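Local coordinates for molinate hydrolase (Gulosibacter molinativorax, PDB 4UB9), which is a zinc-binding member of the amidohydrolase family that hydrolyses the thiocarbamate herbicide molinate, at residues Gln406-Glu410 with Lys411-Pro415. Sequence-based numbering, arbitrary orientation.
Sequences QAMVE and KGMDP
The carbonyl oxygen Met408 O is gripped by two backbone N-H groups: Met413 N, 3.1 Å away and nearly straight at 162°, and Lys411 N, whose bond is bent and weak and which is weakly shared with Ala407 O. Beside it Gly412 N reaches Val409 O at 2.9 Å, and the pair of bonds to Met413 N and Gly412 N defines the Schellman motif that ends helix 400-410. Gly412, at positive phi, is its C-prime residue; a CB at these backbone angles would collide with the carbonyl oxygen of Lys411. Once the chain has turned back, Met413 CB lies over Met408 O, and its sulfur SD comes within 3.8 Å of Met408 CB, an apolar touch extended by Ile362 and Leu368. Val409 CA, next along the helix, directs a C-H at Met413 O, 3.5 Å off, while Val409 CG2 rests on the same oxygen. Lys411 folds back along the last turn: the turn at chi3 (-143°) sets CE 3.5 Å from Ala407 O, and the bend at chi4 (-71°) then directs NZ to hydrogen-bond His355 ND1 and Thr331 O. Replacing Lys411 with an alanine would probably leave those two acceptors without their ammonium partner and strip the aliphatic cover from Ala407 O. Asp414 then N-caps helix 415-421 through weak bonds to Met416 N and Ala417 N. Backbone bonding thus closes one helix and side-chain capping starts the next, while the lysine ties the turn to the loop at Pro330 and Thr331 and to helix 353-363.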
ATOM      1  N   GLN A 406     -27.158  20.326  19.134  1.00 32.82           N
ATOM      2  CA  GLN A 406     -28.029  20.427  17.940  1.00 34.96           C
ATOM      3  C   GLN A 406     -28.397  19.053  17.407  1.00 32.61           C
ATOM      4  O   GLN A 406     -29.569  18.767  17.162  1.00 37.60           O
ATOM      5  CB  GLN A 406     -27.313  21.263  16.845  1.00 37.87           C
ATOM      6  CG  GLN A 406     -28.129  21.371  15.572  1.00 42.32           C
ATOM      7  CD  GLN A 406     -27.407  22.136  14.485  1.00 39.92           C
ATOM      8  OE1 GLN A 406     -26.625  23.035  14.757  1.00 45.06           O
ATOM      9  NE2 GLN A 406     -27.619  21.730  13.269  1.00 37.18           N
ATOM     10  N   ALA A 407     -27.388  18.176  17.237  1.00 31.91           N
ATOM     11  CA  ALA A 407     -27.650  16.825  16.683  1.00 29.70           C
ATOM     12  C   ALA A 407     -28.611  16.046  17.569  1.00 30.90           C
ATOM     13  O   ALA A 407     -29.472  15.313  17.101  1.00 29.52           O
ATOM     14  CB  ALA A 407     -26.375  16.046  16.550  1.00 30.24           C
ATOM     15  N   MET A 408     -28.416  16.167  18.877  1.00 32.65           N
ATOM     16  CA  MET A 408     -29.235  15.377  19.815  1.00 34.01           C
ATOM     17  C   MET A 408     -30.702  15.859  19.763  1.00 32.02           C
ATOM     18  O   MET A 408     -31.612  15.071  19.673  1.00 29.59           O
ATOM     19  CB  MET A 408     -28.637  15.435  21.227  1.00 36.28           C
ATOM     20  CG  MET A 408     -27.330  14.639  21.355  1.00 38.97           C
ATOM     21  SD  MET A 408     -27.511  12.875  20.948  1.00 40.29           S
ATOM     22  CE  MET A 408     -27.870  12.219  22.564  1.00 45.31           C
ATOM     23  N   VAL A 409     -30.874  17.174  19.780  1.00 32.14           N
ATOM     24  CA  VAL A 409     -32.175  17.783  19.690  1.00 31.21           C
ATOM     25  C   VAL A 409     -32.840  17.400  18.383  1.00 34.09           C
ATOM     26  O   VAL A 409     -34.001  17.059  18.390  1.00 36.75           O
ATOM     27  CB  VAL A 409     -32.091  19.293  19.838  1.00 31.47           C
ATOM     28  CG1 VAL A 409     -33.437  19.952  19.514  1.00 32.05           C
ATOM     29  CG2 VAL A 409     -31.666  19.627  21.261  1.00 30.09           C
ATOM     30  N   GLU A 410     -32.115  17.393  17.260  1.00 33.92           N
ATOM     31  CA  GLU A 410     -32.682  16.854  15.973  1.00 33.19           C
ATOM     32  C   GLU A 410     -33.230  15.438  16.112  1.00 32.88           C
ATOM     33  O   GLU A 410     -34.120  15.031  15.405  1.00 30.79           O
ATOM     34  CB  GLU A 410     -31.638  16.793  14.839  1.00 35.37           C
ATOM     35  CG  GLU A 410     -31.164  18.135  14.291  1.00 42.10           C
ATOM     36  CD  GLU A 410     -29.979  18.029  13.307  1.00 43.58           C
ATOM     37  OE1 GLU A 410     -29.485  16.909  13.017  1.00 41.36           O
ATOM     38  OE2 GLU A 410     -29.514  19.105  12.880  1.00 46.08           O
ATOM     39  N   LYS A 411     -32.632  14.663  16.980  1.00 32.50           N
ATOM     40  CA  LYS A 411     -33.081  13.295  17.176  1.00 36.36           C
ATOM     41  C   LYS A 411     -34.150  13.170  18.242  1.00 35.91           C
ATOM     42  O   LYS A 411     -34.479  12.069  18.646  1.00 39.82           O
ATOM     43  CB  LYS A 411     -31.907  12.411  17.587  1.00 37.43           C
ATOM     44  CG  LYS A 411     -30.860  12.261  16.503  1.00 35.12           C
ATOM     45  CD  LYS A 411     -29.677  11.486  17.049  1.00 40.38           C
ATOM     46  CE  LYS A 411     -28.363  12.007  16.507  1.00 39.15           C
ATOM     47  NZ  LYS A 411     -28.213  11.677  15.089  1.00 35.44           N
ATOM     48  N   GLY A 412     -34.627  14.295  18.761  1.00 34.81           N
ATOM     49  CA  GLY A 412     -35.748  14.286  19.728  1.00 32.25           C
ATOM     50  C   GLY A 412     -35.370  14.610  21.156  1.00 33.50           C
ATOM     51  O   GLY A 412     -36.204  14.593  22.029  1.00 33.78           O
ATOM     52  N   MET A 413     -34.117  14.937  21.410  1.00 33.59           N
ATOM     53  CA  MET A 413     -33.767  15.248  22.762  1.00 31.71           C
ATOM     54  C   MET A 413     -34.360  16.591  23.121  1.00 34.46           C
ATOM     55  O   MET A 413     -34.414  17.507  22.326  1.00 34.06           O
ATOM     56  CB  MET A 413     -32.261  15.285  22.989  1.00 32.02           C
ATOM     57  CG  MET A 413     -31.860  15.084  24.454  1.00 33.99           C
ATOM     58  SD  MET A 413     -30.075  15.093  24.729  1.00 38.44           S
ATOM     59  CE  MET A 413     -29.961  14.346  26.345  1.00 38.79           C
ATOM     60  N   ASP A 414     -34.806  16.679  24.367  1.00 35.90           N
ATOM     61  CA  ASP A 414     -35.286  17.894  24.915  1.00 35.07           C
ATOM     62  C   ASP A 414     -34.127  18.890  25.075  1.00 37.80           C
ATOM     63  O   ASP A 414     -33.124  18.559  25.694  1.00 40.96           O
ATOM     64  CB  ASP A 414     -35.943  17.612  26.280  1.00 35.15           C
ATOM     65  CG  ASP A 414     -36.426  18.886  26.955  1.00 43.19           C
ATOM     66  OD1 ASP A 414     -37.359  19.517  26.391  1.00 48.28           O
ATOM     67  OD2 ASP A 414     -35.923  19.260  28.054  1.00 44.59           O
ATOM     68  N   PRO A 415     -34.332  20.155  24.689  1.00 34.79           N
ATOM     69  CA  PRO A 415     -33.271  21.136  24.868  1.00 33.43           C
ATOM     70  C   PRO A 415     -32.706  21.247  26.258  1.00 34.00           C
ATOM     71  O   PRO A 415     -31.498  21.443  26.421  1.00 32.16           O
ATOM     72  CB  PRO A 415     -33.934  22.473  24.459  1.00 33.00           C
ATOM     73  CG  PRO A 415     -34.935  22.072  23.440  1.00 36.33           C
ATOM     74  CD  PRO A 415     -35.436  20.691  23.871  1.00 36.33           C
TER